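Local coordinates for protein geranyltranstransferase (IspA) (Helicobacter pylori, PDB 3Q1O) that probably acts as a magnesium-dependent prenyltransferase of isoprenoid biosynthesis, and binds dimethylallyl diphosphate in its helical core, at residues A[234-239]-A[273-278]; A[223-228]-A[280-285]; A[94-99]-A[133-138]. All coordinates share one frame; numbering follows the deposited sequence.

Interaction 1 of 3, residues A[234-239]-A[273-278]. With DMA (dimethylallyl diphosphate), chain F; DMA (dimethylallyl diphosphate), chain G.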
loop_
_atom_site.group_PDB
_atom_site.type_symbol
_atom_site.label_atom_id
_atom_site.label_comp_id
_atom_site.label_asym_id
_atom_site.label_seq_id
_atom_site.Cartn_x
_atom_site.Cartn_y
_atom_site.Cartn_z
ATOM N N GLN A 234 -4.369 -23.159 0.069
ATOM C CA GLN A 234 -3.590 -23.094 1.305
ATOM C C GLN A 234 -3.432 -24.445 2.008
ATOM O O GLN A 234 -2.391 -24.716 2.614
ATOM C CB GLN A 234 -4.185 -22.062 2.264
ATOM C CG GLN A 234 -3.314 -21.750 3.484
ATOM C CD GLN A 234 -1.892 -21.364 3.138
ATOM O OE1 GLN A 234 -1.662 -20.471 2.324
ATOM N NE2 GLN A 234 -0.927 -22.031 3.767
ATOM N N VAL A 235 -4.460 -25.289 1.917
ATOM C CA VAL A 235 -4.395 -26.633 2.487
ATOM C C VAL A 235 -3.334 -27.448 1.757
ATOM O O VAL A 235 -2.538 -28.143 2.384
ATOM C CB VAL A 235 -5.777 -27.333 2.494
ATOM C CG1 VAL A 235 -5.648 -28.793 2.885
ATOM C CG2 VAL A 235 -6.713 -26.614 3.467
ATOM N N LEU A 236 -3.291 -27.312 0.438
ATOM C CA LEU A 236 -2.237 -27.948 -0.350
ATOM C C LEU A 236 -0.855 -27.364 -0.050
ATOM O O LEU A 236 0.143 -28.083 -0.076
ATOM C CB LEU A 236 -2.550 -27.860 -1.843
ATOM C CG LEU A 236 -3.784 -28.636 -2.307
ATOM C CD1 LEU A 236 -4.096 -28.307 -3.760
ATOM C CD2 LEU A 236 -3.587 -30.129 -2.112
ATOM N N ASP A 237 -0.811 -26.067 0.250
ATOM C CA ASP A 237 0.436 -25.398 0.617
ATOM C C ASP A 237 0.950 -25.899 1.962
ATOM O O ASP A 237 2.156 -26.080 2.134
ATOM C CB ASP A 237 0.260 -23.872 0.660
ATOM C CG ASP A 237 1.563 -23.140 0.965
ATOM O OD1 ASP A 237 2.460 -23.132 0.097
ATOM O OD2 ASP A 237 1.690 -22.575 2.075
ATOM N N ASP A 238 0.033 -26.123 2.903
ATOM C CA ASP A 238 0.374 -26.697 4.208
ATOM C C ASP A 238 0.974 -28.093 4.069
ATOM O O ASP A 238 1.902 -28.447 4.796
ATOM C CB ASP A 238 -0.848 -26.727 5.122
ATOM C CG ASP A 238 -1.258 -25.344 5.600
ATOM O OD1 ASP A 238 -0.549 -24.364 5.295
ATOM O OD2 ASP A 238 -2.288 -25.231 6.295
ATOM N N ILE A 239 0.460 -28.858 3.109
ATOM C CA ILE A 239 0.936 -30.211 2.834
ATOM C C ILE A 239 2.290 -30.162 2.135
ATOM O O ILE A 239 3.145 -31.018 2.379
ATOM C CB ILE A 239 -0.123 -31.035 2.038
ATOM C CG1 ILE A 239 -1.368 -31.248 2.905
ATOM C CG2 ILE A 239 0.416 -32.391 1.597
ATOM C CD1 ILE A 239 -2.558 -31.777 2.159
ATOM N N ASN A 273 -6.724 -36.383 3.118
ATOM C CA ASN A 273 -8.133 -36.721 2.901
ATOM C C ASN A 273 -8.991 -35.475 2.769
ATOM O O ASN A 273 -9.839 -35.386 1.881
ATOM C CB ASN A 273 -8.672 -37.577 4.047
ATOM C CG ASN A 273 -8.099 -38.973 4.055
ATOM O OD1 ASN A 273 -7.594 -39.461 3.041
ATOM N ND2 ASN A 273 -8.169 -39.627 5.208
ATOM N N TYR A 274 -8.746 -34.515 3.655
ATOM C CA TYR A 274 -9.459 -33.252 3.643
ATOM C C TYR A 274 -9.188 -32.534 2.327
ATOM O O TYR A 274 -10.115 -32.027 1.701
ATOM C CB TYR A 274 -9.043 -32.388 4.835
ATOM C CG TYR A 274 -9.976 -31.226 5.129
ATOM C CD1 TYR A 274 -10.945 -31.324 6.128
ATOM C CD2 TYR A 274 -9.883 -30.028 4.420
ATOM C CE1 TYR A 274 -11.799 -30.262 6.412
ATOM C CE2 TYR A 274 -10.739 -28.963 4.694
ATOM C CZ TYR A 274 -11.692 -29.085 5.692
ATOM O OH TYR A 274 -12.535 -28.030 5.967
ATOM N N ALA A 275 -7.923 -32.526 1.906
ATOM C CA ALA A 275 -7.526 -31.877 0.659
ATOM C C ALA A 275 -8.121 -32.542 -0.583
ATOM O O ALA A 275 -8.581 -31.837 -1.489
ATOM C CB ALA A 275 -6.005 -31.790 0.547
ATOM N N GLN A 276 -8.130 -33.877 -0.624
ATOM C CA GLN A 276 -8.672 -34.597 -1.788
ATOM C C GLN A 276 -10.158 -34.324 -1.984
ATOM O O GLN A 276 -10.612 -34.160 -3.120
ATOM C CB GLN A 276 -8.422 -36.110 -1.722
ATOM C CG GLN A 276 -6.962 -36.553 -1.919
ATOM C CD GLN A 276 -6.337 -36.088 -3.231
ATOM O OE1 GLN A 276 -5.320 -35.391 -3.230
ATOM N NE2 GLN A 276 -6.940 -36.478 -4.354
ATOM N N THR A 277 -10.903 -34.242 -0.885
ATOM C CA THR A 277 -12.342 -34.011 -0.972
ATOM C C THR A 277 -12.653 -32.541 -1.242
ATOM O O THR A 277 -13.680 -32.211 -1.848
ATOM C CB THR A 277 -13.114 -34.512 0.281
ATOM O OG1 THR A 277 -12.694 -33.785 1.439
ATOM C CG2 THR A 277 -12.881 -36.000 0.499
ATOM N N LEU A 278 -11.764 -31.664 -0.788
ATOM C CA LEU A 278 -11.856 -30.255 -1.131
ATOM C C LEU A 278 -11.605 -30.037 -2.632
ATOM O O LEU A 278 -12.344 -29.298 -3.276
ATOM C CB LEU A 278 -10.888 -29.444 -0.277
ATOM C CG LEU A 278 -11.273 -28.030 0.138
ATOM C CD1 LEU A 278 -12.720 -27.943 0.607
ATOM C CD2 LEU A 278 -10.334 -27.596 1.244
HETATM C C1 DMA F . 2.693 -18.450 -1.467
HETATM O O1 DMA F . 2.074 -18.321 -2.751
HETATM C C2 DMA F . 1.669 -17.725 -0.629
HETATM C C3 DMA F . 0.631 -18.356 -0.058
HETATM C C4 DMA F . 0.449 -19.846 -0.150
HETATM C C5 DMA F . -0.361 -17.535 0.718
HETATM P PA DMA F . 2.433 -19.168 -4.057
HETATM O O1A DMA F . 1.582 -18.630 -5.183
HETATM O O2A DMA F . 2.386 -20.638 -3.702
HETATM O O3A DMA F . 3.974 -18.745 -4.294
HETATM P PB DMA F . 4.511 -18.058 -5.649
HETATM O O1B DMA F . 5.994 -17.974 -5.375
HETATM O O2B DMA F . 4.102 -18.982 -6.777
HETATM O O3B DMA F . 3.811 -16.726 -5.701
HETATM C C1 DMA G . 1.761 -16.707 3.880
HETATM O O1 DMA G . 1.298 -17.924 4.462
HETATM C C2 DMA G . 0.646 -15.744 3.579
HETATM C C3 DMA G . 0.862 -14.671 2.810
HETATM C C4 DMA G . 2.213 -14.383 2.232
HETATM C C5 DMA G . -0.272 -13.728 2.527
HETATM P PA DMA G . 2.437 -19.030 4.718
HETATM O O1A DMA G . 3.460 -18.383 5.620
HETATM O O2A DMA G . 1.794 -20.333 5.120
HETATM O O3A DMA G . 3.022 -19.163 3.217
HETATM P PB DMA G . 4.455 -19.785 2.833
HETATM O O1B DMA G . 4.490 -19.608 1.334
HETATM O O2B DMA G . 5.458 -18.961 3.607
HETATM O O3B DMA G . 4.369 -21.227 3.265
#
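The amide nitrogen NE2 of Gln234 is shared between two carboxylates one helical turn further on. It gives Asp238 OD1 a 2.8 Å bond that leaves close to the amide plane but reaches the carboxylate from above, and Asp237 OD2 a longer, more bent one of 3.2 Å through that oxygen's anti lone pair. With CG anti to the backbone N (chi1 -170°) and a bend at chi2, the glutamine chain bends along its own helix toward the two aspartates, and OE1, which also accepts from Thr196, comes within 3.3 Å of C4 of the chain F dimethylallyl diphosphate. Asp237 OD2 lies 3.2 Å from O3B of the chain G ligand, a close approach of two oxygens rather than a hydrogen bond, probably eased by Lys251, which forms a salt bridge with OD1 and also binds diphosphate. Asp237 opens the DDIID sequence, the second aspartate-rich motif of the FPP/GGPP synthases, carried here by helix 216-243. The flank of this helix that meets 273-278 is wholly apolar. Ala275 CB is the meeting point: Val235 CG1 and Ile239 CD1 each stand 3.8 Å from it, and Leu236 CD2 reaches it at 4.0 Å. Alanine suits the place because its lone methyl fits among three branched tips, with the axes 9.8 Å apart and running roughly antiparallel at 147°. Leu278 CD2 adds a looser touch on Val235 CG2. Asp238 OD2 is satisfied by His192 and by the backbone N of Phe262, whose side chain touches Val235.

Interaction 2 of 3, residues A[223-228]-A[280-285]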
loop_
_atom_site.group_PDB
_atom_site.type_symbol
_atom_site.label_atom_id
_atom_site.label_comp_id
_atom_site.label_asym_id
_atom_site.label_seq_id
_atom_site.Cartn_x
_atom_site.Cartn_y
_atom_site.Cartn_z
ATOM N N GLN A 223 -16.521 -14.971 -6.875
ATOM C CA GLN A 223 -16.113 -14.583 -5.540
ATOM C C GLN A 223 -16.224 -15.749 -4.561
ATOM O O GLN A 223 -15.309 -15.985 -3.763
ATOM C CB GLN A 223 -16.938 -13.382 -5.079
ATOM C CG GLN A 223 -16.483 -12.798 -3.762
ATOM C CD GLN A 223 -16.995 -11.393 -3.515
ATOM O OE1 GLN A 223 -16.250 -10.527 -3.050
ATOM N NE2 GLN A 223 -18.269 -11.161 -3.812
ATOM N N ALA A 224 -17.324 -16.489 -4.648
ATOM C CA ALA A 224 -17.543 -17.651 -3.793
ATOM C C ALA A 224 -16.614 -18.794 -4.179
ATOM O O ALA A 224 -16.091 -19.493 -3.313
ATOM C CB ALA A 224 -18.995 -18.098 -3.861
ATOM N N PHE A 225 -16.412 -18.973 -5.482
ATOM C CA PHE A 225 -15.544 -20.021 -5.987
ATOM C C PHE A 225 -14.110 -19.818 -5.518
ATOM O O PHE A 225 -13.431 -20.781 -5.159
ATOM C CB PHE A 225 -15.593 -20.070 -7.511
ATOM C CG PHE A 225 -14.770 -21.174 -8.110
ATOM C CD1 PHE A 225 -15.186 -22.503 -8.012
ATOM C CD2 PHE A 225 -13.580 -20.887 -8.782
ATOM C CE1 PHE A 225 -14.431 -23.531 -8.581
ATOM C CE2 PHE A 225 -12.816 -21.909 -9.349
ATOM C CZ PHE A 225 -13.245 -23.234 -9.250
ATOM N N GLY A 226 -13.674 -18.557 -5.520
ATOM C CA GLY A 226 -12.328 -18.182 -5.105
ATOM C C GLY A 226 -12.032 -18.417 -3.639
ATOM O O GLY A 226 -10.920 -18.803 -3.290
ATOM N N LEU A 227 -13.022 -18.183 -2.783
ATOM C CA LEU A 227 -12.878 -18.461 -1.357
ATOM C C LEU A 227 -12.732 -19.956 -1.079
ATOM O O LEU A 227 -11.934 -20.365 -0.235
ATOM C CB LEU A 227 -14.043 -17.867 -0.548
ATOM C CG LEU A 227 -14.183 -16.334 -0.497
ATOM C CD1 LEU A 227 -15.299 -15.907 0.480
ATOM C CD2 LEU A 227 -12.857 -15.616 -0.168
ATOM N N LYS A 228 -13.500 -20.768 -1.795
ATOM C CA LYS A 228 -13.444 -22.216 -1.626
ATOM C C LYS A 228 -12.147 -22.770 -2.206
ATOM O O LYS A 228 -11.476 -23.583 -1.563
ATOM C CB LYS A 228 -14.656 -22.884 -2.280
ATOM C CG LYS A 228 -14.967 -24.275 -1.735
ATOM C CD LYS A 228 -16.122 -24.931 -2.481
ATOM C CE LYS A 228 -17.466 -24.266 -2.184
ATOM N NZ LYS A 228 -18.069 -24.753 -0.916
ATOM N N THR A 280 -12.114 -32.208 -5.017
ATOM C CA THR A 280 -13.240 -32.822 -5.720
ATOM C C THR A 280 -14.418 -31.855 -5.781
ATOM O O THR A 280 -15.013 -31.670 -6.841
ATOM C CB THR A 280 -13.643 -34.175 -5.061
ATOM O OG1 THR A 280 -12.557 -35.101 -5.170
ATOM C CG2 THR A 280 -14.874 -34.793 -5.720
ATOM N N GLU A 281 -14.720 -31.213 -4.655
ATOM C CA GLU A 281 -15.789 -30.219 -4.605
ATOM C C GLU A 281 -15.508 -29.004 -5.499
ATOM O O GLU A 281 -16.421 -28.504 -6.166
ATOM C CB GLU A 281 -16.078 -29.785 -3.168
ATOM C CG GLU A 281 -17.452 -29.134 -3.007
ATOM C CD GLU A 281 -17.781 -28.753 -1.574
ATOM O OE1 GLU A 281 -17.976 -29.663 -0.737
ATOM O OE2 GLU A 281 -17.870 -27.538 -1.295
ATOM N N VAL A 282 -14.250 -28.553 -5.515
ATOM C CA VAL A 282 -13.820 -27.421 -6.346
ATOM C C VAL A 282 -14.078 -27.695 -7.831
ATOM O O VAL A 282 -14.711 -26.884 -8.516
ATOM C CB VAL A 282 -12.330 -27.036 -6.077
ATOM C CG1 VAL A 282 -11.774 -26.143 -7.177
ATOM C CG2 VAL A 282 -12.197 -26.333 -4.740
ATOM N N LEU A 283 -13.631 -28.857 -8.302
ATOM C CA LEU A 283 -13.831 -29.268 -9.695
ATOM C C LEU A 283 -15.294 -29.548 -10.039
ATOM O O LEU A 283 -15.708 -29.307 -11.173
ATOM C CB LEU A 283 -12.966 -30.481 -10.037
ATOM C CG LEU A 283 -11.451 -30.257 -10.001
ATOM C CD1 LEU A 283 -10.715 -31.575 -10.129
ATOM C CD2 LEU A 283 -10.996 -29.287 -11.093
ATOM N N ASN A 284 -16.064 -30.051 -9.070
ATOM C CA ASN A 284 -17.516 -30.216 -9.240
ATOM C C ASN A 284 -18.260 -28.897 -9.373
ATOM O O ASN A 284 -19.145 -28.769 -10.219
ATOM C CB ASN A 284 -18.131 -31.043 -8.108
ATOM C CG ASN A 284 -17.933 -32.534 -8.302
ATOM O OD1 ASN A 284 -17.514 -32.985 -9.369
ATOM N ND2 ASN A 284 -18.227 -33.311 -7.263
ATOM N N ASP A 285 -17.892 -27.920 -8.544
ATOM C CA ASP A 285 -18.447 -26.566 -8.636
ATOM C C ASP A 285 -18.159 -25.935 -9.990
ATOM O O ASP A 285 -18.979 -25.193 -10.525
ATOM C CB ASP A 285 -17.888 -25.673 -7.531
ATOM C CG ASP A 285 -18.502 -25.963 -6.181
ATOM O OD1 ASP A 285 -17.980 -25.431 -5.186
ATOM O OD2 ASP A 285 -19.498 -26.712 -6.102
#
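Lys228 and Glu281 supply the charged part of this contact. Lys228 NZ donates to Glu281 OE2 at 2.8 Å in a salt bridge that meets the carboxylate oxygen almost head-on to its C-O bond, the two side chains crossing at about a right angle. The lysine starts out extended and then folds at its last two torsions (chi3 -70°, chi4 -82°), which carries the ammonium across to the glutamate. Asp285, one turn beyond Glu281, contributes a second negative charge: its OD1 lies 3.3 Å from Lys228 CE but 4.3 Å from Lys228 NZ, too far for a salt bridge, though it probably still favours the positive charge. A long, flexible lysine suits this partly exposed margin, where its methylenes can lie against the acids while the charged end meets the exposed Glu281.

Apolar contact occupies the more buried side. Phe225 CZ, at the rim of the ring, lies 3.9 Å from Val282 CG1, which stands off the ring plane, and Asp285 CB approaches Phe225 CD1 at 4.2 Å. This joins helix 216-243 to helix 268-287 in the all-helical isoprenoid synthase fold; the axes run nearly antiparallel, at 162° and 10.6 Å apart, a separation that a broad phenyl ring is well able to span. Leu304 of helix 294-308 touches both Phe225 and Val282, and Trp221 stacks on the phenylalanine.

A third kind of approach pairs ring edge with backbone. Phe225 CE1 lies 3.4 Å from Val282 O, which sits in the plane of the ring, where the weakly positive aromatic hydrogens face a carbonyl oxygen.

Interaction 3 of 3, residues A[94-99]-A[133-138]. With DMA (dimethylallyl diphosphate), chain F; DMA (dimethylallyl diphosphate), chain G.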
loop_
_atom_site.group_PDB
_atom_site.type_symbol
_atom_site.label_atom_id
_atom_site.label_comp_id
_atom_site.label_asym_id
_atom_site.label_seq_id
_atom_site.Cartn_x
_atom_site.Cartn_y
_atom_site.Cartn_z
ATOM N N HIS A 94 0.918 -9.450 -4.074
ATOM C CA HIS A 94 1.239 -10.797 -3.616
ATOM C C HIS A 94 2.717 -10.923 -3.194
ATOM O O HIS A 94 3.009 -11.413 -2.103
ATOM C CB HIS A 94 0.865 -11.838 -4.676
ATOM C CG HIS A 94 1.330 -13.220 -4.345
ATOM N ND1 HIS A 94 0.991 -13.857 -3.171
ATOM C CD2 HIS A 94 2.117 -14.083 -5.030
ATOM C CE1 HIS A 94 1.559 -15.051 -3.141
ATOM N NE2 HIS A 94 2.245 -15.213 -4.258
ATOM N N THR A 95 3.629 -10.443 -4.041
ATOM C CA THR A 95 5.065 -10.443 -3.747
ATOM C C THR A 95 5.419 -9.645 -2.480
ATOM O O THR A 95 6.229 -10.097 -1.664
ATOM C CB THR A 95 5.885 -9.913 -4.941
ATOM O OG1 THR A 95 5.570 -10.673 -6.117
ATOM C CG2 THR A 95 7.360 -10.025 -4.671
ATOM N N TYR A 96 4.811 -8.469 -2.317
ATOM C CA TYR A 96 4.973 -7.685 -1.089
ATOM C C TYR A 96 4.653 -8.508 0.168
ATOM O O TYR A 96 5.405 -8.461 1.140
ATOM C CB TYR A 96 4.166 -6.363 -1.148
ATOM C CG TYR A 96 3.198 -6.133 0.004
ATOM C CD1 TYR A 96 3.652 -5.894 1.309
ATOM C CD2 TYR A 96 1.818 -6.155 -0.214
ATOM C CE1 TYR A 96 2.758 -5.715 2.363
ATOM C CE2 TYR A 96 0.919 -5.969 0.837
ATOM C CZ TYR A 96 1.400 -5.748 2.119
ATOM O OH TYR A 96 0.524 -5.557 3.156
ATOM N N SER A 97 3.550 -9.260 0.143
ATOM C CA SER A 97 3.135 -10.051 1.305
ATOM C C SER A 97 4.130 -11.154 1.622
ATOM O O SER A 97 4.381 -11.421 2.787
ATOM C CB SER A 97 1.745 -10.650 1.104
ATOM O OG SER A 97 1.780 -11.709 0.164
ATOM N N LEU A 98 4.677 -11.784 0.578
ATOM C CA LEU A 98 5.749 -12.779 0.709
ATOM C C LEU A 98 6.985 -12.206 1.400
ATOM O O LEU A 98 7.505 -12.812 2.345
ATOM C CB LEU A 98 6.141 -13.353 -0.655
ATOM C CG LEU A 98 5.074 -14.046 -1.508
ATOM C CD1 LEU A 98 5.682 -14.620 -2.783
ATOM C CD2 LEU A 98 4.382 -15.132 -0.725
ATOM N N ILE A 99 7.433 -11.032 0.943
ATOM C CA ILE A 99 8.584 -10.331 1.537
ATOM C C ILE A 99 8.385 -10.068 3.032
ATOM O O ILE A 99 9.265 -10.378 3.845
ATOM C CB ILE A 99 8.907 -9.012 0.793
ATOM C CG1 ILE A 99 9.407 -9.320 -0.618
ATOM C CG2 ILE A 99 9.964 -8.191 1.551
ATOM C CD1 ILE A 99 9.215 -8.185 -1.594
ATOM N N ALA A 133 7.083 -0.609 -0.621
ATOM C CA ALA A 133 7.112 -0.065 -1.971
ATOM C C ALA A 133 6.241 -0.863 -2.940
ATOM O O ALA A 133 5.499 -0.275 -3.718
ATOM C CB ALA A 133 8.561 0.047 -2.481
ATOM N N LEU A 134 6.310 -2.191 -2.873
ATOM C CA LEU A 134 5.510 -3.026 -3.771
ATOM C C LEU A 134 4.021 -2.986 -3.443
ATOM O O LEU A 134 3.179 -3.054 -4.345
ATOM C CB LEU A 134 6.041 -4.455 -3.812
ATOM C CG LEU A 134 7.353 -4.587 -4.597
ATOM C CD1 LEU A 134 8.131 -5.797 -4.148
ATOM C CD2 LEU A 134 7.104 -4.657 -6.095
ATOM N N ASN A 135 3.711 -2.858 -2.155
ATOM C CA ASN A 135 2.345 -2.628 -1.671
ATOM C C ASN A 135 1.752 -1.385 -2.353
ATOM O O ASN A 135 0.697 -1.455 -2.986
ATOM C CB ASN A 135 2.396 -2.489 -0.144
ATOM C CG ASN A 135 1.018 -2.426 0.534
ATOM O OD1 ASN A 135 0.942 -2.355 1.767
ATOM N ND2 ASN A 135 -0.050 -2.443 -0.241
ATOM N N THR A 136 2.462 -0.267 -2.246
ATOM C CA THR A 136 2.039 1.003 -2.821
ATOM C C THR A 136 2.075 0.948 -4.353
ATOM O O THR A 136 1.184 1.485 -5.018
ATOM C CB THR A 136 2.928 2.155 -2.278
ATOM O OG1 THR A 136 2.944 2.099 -0.847
ATOM C CG2 THR A 136 2.406 3.517 -2.703
ATOM N N TYR A 137 3.086 0.271 -4.899
ATOM C CA TYR A 137 3.292 0.180 -6.339
ATOM C C TYR A 137 2.168 -0.528 -7.086
ATOM O O TYR A 137 1.877 -0.183 -8.233
ATOM C CB TYR A 137 4.629 -0.485 -6.659
ATOM C CG TYR A 137 5.055 -0.316 -8.100
ATOM C CD1 TYR A 137 5.267 -1.429 -8.924
ATOM C CD2 TYR A 137 5.237 0.962 -8.649
ATOM C CE1 TYR A 137 5.668 -1.274 -10.256
ATOM C CE2 TYR A 137 5.626 1.128 -9.981
ATOM C CZ TYR A 137 5.839 0.008 -10.773
ATOM O OH TYR A 137 6.221 0.175 -12.079
ATOM N N SER A 138 1.552 -1.514 -6.430
ATOM C CA SER A 138 0.354 -2.192 -6.925
ATOM C C SER A 138 -0.704 -1.202 -7.348
ATOM O O SER A 138 -1.306 -1.336 -8.404
ATOM C CB SER A 138 -0.230 -3.084 -5.834
ATOM O OG SER A 138 0.769 -3.967 -5.377
HETATM C C1 DMA F . 2.693 -18.450 -1.467
HETATM O O1 DMA F . 2.074 -18.321 -2.751
HETATM C C2 DMA F . 1.669 -17.725 -0.629
HETATM C C3 DMA F . 0.631 -18.356 -0.058
HETATM C C4 DMA F . 0.449 -19.846 -0.150
HETATM C C5 DMA F . -0.361 -17.535 0.718
HETATM P PA DMA F . 2.433 -19.168 -4.057
HETATM O O1A DMA F . 1.582 -18.630 -5.183
HETATM O O2A DMA F . 2.386 -20.638 -3.702
HETATM O O3A DMA F . 3.974 -18.745 -4.294
HETATM P PB DMA F . 4.511 -18.058 -5.649
HETATM O O1B DMA F . 5.994 -17.974 -5.375
HETATM O O2B DMA F . 4.102 -18.982 -6.777
HETATM O O3B DMA F . 3.811 -16.726 -5.701
HETATM C C1 DMA G . 1.761 -16.707 3.880
HETATM O O1 DMA G . 1.298 -17.924 4.462
HETATM C C2 DMA G . 0.646 -15.744 3.579
HETATM C C3 DMA G . 0.862 -14.671 2.810
HETATM C C4 DMA G . 2.213 -14.383 2.232
HETATM C C5 DMA G . -0.272 -13.728 2.527
HETATM P PA DMA G . 2.437 -19.030 4.718
HETATM O O1A DMA G . 3.460 -18.383 5.620
HETATM O O2A DMA G . 1.794 -20.333 5.120
HETATM O O3A DMA G . 3.022 -19.163 3.217
HETATM P PB DMA G . 4.455 -19.785 2.833
HETATM O O1B DMA G . 4.490 -19.608 1.334
HETATM O O2B DMA G . 5.458 -18.961 3.607
HETATM O O3B DMA G . 4.369 -21.227 3.265
#
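Tyr96 lays one ring face against Asn135, whose CB sits 3.7 Å from the ring centroid and only 10° off its normal, a CH-pi contact. The asparagine amide continues in an almost parallel plane, 7° away, so the amide is stacked over the ring, the two side chains running in the same direction. Leu134 fills the adjoining space: its CB is 3.8 Å from Tyr96 CB, and its CD1 meets Ile99 CD1 at 3.7 Å. Branched aliphatics suit this buried seam, where the axes approach to 8.3 Å.

Behind the seam, helix 80-101 turns His94, Ser97 and Leu98 to the bound dimethylallyl diphosphates. With CG anti to the backbone N (chi1 172°), the His94 ring swings out to the diphosphate, and His94 NE2 donates to O3B of the chain F ligand at 2.6 Å. Leu98 CG lies over one face of the imidazole, toward its rim. The helix ends at Asp101, a magnesium ligand that begins the first aspartate-rich motif of this prenyltransferase family. Leu98 CD2 reaches the prenyl carbons of both ligands, while Ser97 OG donates a hydrogen bond to His94 O (2.6 Å) and lies near C4 of the chain G molecule. In the same way Ser138 OG bonds Leu134 O at 2.8 Å.

Further out, Asn135 packs on Asn135 of the second subunit and Tyr96 on Asp132 of that subunit. Within the chain, Tyr96 also packs on Met168, a pocket residue.

In the fold
Interactions 1 and 2 are successive parts of one antiparallel pairing of helix 216-243 with helix 268-287, their centres about 13 Å apart. Interaction 2 lies away from the ligands, whereas in interaction 1 the inner helix presents Gln234 and Asp237 to them. Interaction 3 pairs different helices on the opposite side of the chain's centre, about 26 Å from interaction 1 between centres, yet their nearest atoms come to about 8 Å. Both touch the two dimethylallyl diphosphates, so the pocket lies between them, with an aspartate-rich motif contributed from either side. Interactions 2 and 3 stay about 13 Å apart at their nearest atoms.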